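Local coordinates for MazG-related protein (PDB 2YXH), which binds magnesium ions and, as a member of the MazG family, may hydrolyse nucleoside triphosphates to monophosphates and pyrophosphate, at the interface of chains A and B. Sequence-based numbering; all coordinates share one arbitrary frame. Chains: chain A/B, MazG-related protein.

The interface of chains A and B. Residues chain A 8, 12, 16, 59; chain B 87, 91, 93-95.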
loop_
_atom_site.group_PDB
_atom_site.type_symbol
_atom_site.label_atom_id
_atom_site.label_comp_id
_atom_site.label_asym_id
_atom_site.label_seq_id
_atom_site.Cartn_x
_atom_site.Cartn_y
_atom_site.Cartn_z
ATOM N N ILE A 8 3.858 12.757 -5.898
ATOM C CA ILE A 8 4.974 12.072 -6.520
ATOM C C ILE A 8 4.518 11.069 -7.580
ATOM O O ILE A 8 4.965 11.094 -8.744
ATOM C CB ILE A 8 5.898 11.456 -5.491
ATOM C CG1 ILE A 8 6.775 12.565 -4.927
ATOM C CG2 ILE A 8 6.728 10.306 -6.088
ATOM C CD1 ILE A 8 8.190 12.178 -4.805
ATOM N N SER A 12 5.008 11.066 -11.614
ATOM C CA SER A 12 5.552 9.886 -12.362
ATOM C C SER A 12 4.678 9.420 -13.541
ATOM O O SER A 12 5.180 8.901 -14.550
ATOM C CB SER A 12 5.617 8.728 -11.394
ATOM O OG SER A 12 6.573 8.924 -10.348
ATOM N N CYS A 16 7.589 10.323 -16.022
ATOM C CA CYS A 16 8.574 9.236 -15.949
ATOM C C CYS A 16 8.634 8.171 -17.065
ATOM O O CYS A 16 7.729 7.329 -17.225
ATOM C CB CYS A 16 8.464 8.582 -14.579
ATOM S SG CYS A 16 9.794 7.452 -14.390
ATOM N N TYR A 59 4.644 3.106 -1.163
ATOM C CA TYR A 59 4.917 3.622 -2.489
ATOM C C TYR A 59 4.646 2.588 -3.604
ATOM O O TYR A 59 3.979 2.877 -4.623
ATOM C CB TYR A 59 6.346 4.081 -2.511
ATOM C CG TYR A 59 6.885 4.458 -3.826
ATOM C CD1 TYR A 59 6.346 5.537 -4.540
ATOM C CD2 TYR A 59 7.982 3.762 -4.377
ATOM C CE1 TYR A 59 6.884 5.933 -5.802
ATOM C CE2 TYR A 59 8.538 4.142 -5.707
ATOM C CZ TYR A 59 7.974 5.246 -6.352
ATOM O OH TYR A 59 8.438 5.677 -7.582
ATOM N N ILE B 87 12.896 8.810 -3.476
ATOM C CA ILE B 87 12.492 8.949 -4.847
ATOM C C ILE B 87 12.929 10.319 -5.385
ATOM O O ILE B 87 13.372 10.443 -6.521
ATOM C CB ILE B 87 10.937 8.845 -4.992
ATOM C CG1 ILE B 87 10.331 7.675 -4.216
ATOM C CG2 ILE B 87 10.577 8.694 -6.421
ATOM C CD1 ILE B 87 8.894 7.939 -3.786
ATOM N N LYS B 91 15.077 10.096 -8.696
ATOM C CA LYS B 91 14.344 10.419 -9.895
ATOM C C LYS B 91 14.152 11.939 -9.912
ATOM O O LYS B 91 13.070 12.413 -9.884
ATOM C CB LYS B 91 12.973 9.749 -9.862
ATOM C CG LYS B 91 13.084 8.131 -9.898
ATOM C CD LYS B 91 11.747 7.379 -9.982
ATOM C CE LYS B 91 11.958 5.881 -10.388
ATOM N NZ LYS B 91 13.252 5.511 -11.218
ATOM N N TRP B 93 14.228 13.929 -12.183
ATOM C CA TRP B 93 13.448 14.347 -13.349
ATOM C C TRP B 93 11.933 14.545 -13.094
ATOM O O TRP B 93 11.246 15.227 -13.877
ATOM C CB TRP B 93 13.646 13.401 -14.532
ATOM C CG TRP B 93 13.281 11.971 -14.277
ATOM C CD1 TRP B 93 12.043 11.386 -14.431
ATOM C CD2 TRP B 93 14.180 10.928 -13.817
ATOM N NE1 TRP B 93 12.101 10.018 -14.085
ATOM C CE2 TRP B 93 13.401 9.711 -13.707
ATOM C CE3 TRP B 93 15.547 10.889 -13.481
ATOM C CZ2 TRP B 93 13.996 8.450 -13.343
ATOM C CZ3 TRP B 93 16.141 9.610 -13.077
ATOM C CH2 TRP B 93 15.341 8.439 -12.988
ATOM N N LEU B 94 11.432 14.052 -11.964
ATOM C CA LEU B 94 10.047 14.220 -11.662
ATOM C C LEU B 94 9.704 15.685 -11.311
ATOM O O LEU B 94 8.515 16.035 -11.326
ATOM C CB LEU B 94 9.679 13.357 -10.474
ATOM C CG LEU B 94 9.955 11.838 -10.566
ATOM C CD1 LEU B 94 9.443 11.111 -9.272
ATOM C CD2 LEU B 94 9.157 11.271 -11.776
ATOM N N PHE B 95 10.723 16.466 -10.956
ATOM C CA PHE B 95 10.557 17.882 -10.626
ATOM C C PHE B 95 11.227 18.760 -11.637
ATOM O O PHE B 95 11.489 19.910 -11.342
ATOM C CB PHE B 95 11.157 18.163 -9.271
ATOM C CG PHE B 95 10.551 17.307 -8.203
ATOM C CD1 PHE B 95 9.335 17.693 -7.587
ATOM C CD2 PHE B 95 11.134 16.047 -7.890
ATOM C CE1 PHE B 95 8.731 16.876 -6.644
ATOM C CE2 PHE B 95 10.567 15.235 -6.988
ATOM C CZ PHE B 95 9.366 15.632 -6.347
#
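B:Ile87 reaches from helix 76-90 of one subunit onto the ring of A:Tyr59, which comes from the opposite direction out of helix 47-72. Going outward from CB, the isoleucine's branch CG2 turns to the phenol OH of A:Tyr59, 3.9 Å away, and lies near CG2 of A:Ile8; CG1 lies over CZ of the tyrosine; and on that same face the terminal CD1 settles over the ring, off-centre toward the rim, 3.5 Å from CE1. The same CD1 also meets A:Ile8 CG2 at 3.9 Å. On A:Tyr59, chi1 of 171° sends the ring away from its own backbone N and out to this methyl. With alanine in place of A:Tyr59, CD1 of B:Ile87 would probably lose its aromatic platform and a gap would open between the two helices. The other branch of A:Ile8 ends in CD1, which touches CZ of B:Phe95 at 4.0 Å. Further along helix 2-15, both methyls of B:Leu94 lie against A:Ser12, whose OG donates back to the carbonyl O of A:Ile8 (3.1 Å), a partner within its own helix. Beyond the helix end, the indole NE1 of B:Trp93 donates to the thiol SG of A:Cys16 at 3.5 Å, nearly straight (167° at H) and in the ring plane. Mostly apolar, with the indole-to-thiol bond as a polar contact at its end, the patch and its two-fold twin join the subunits of the deposited dimer, an arrangement in keeping with the MazG family.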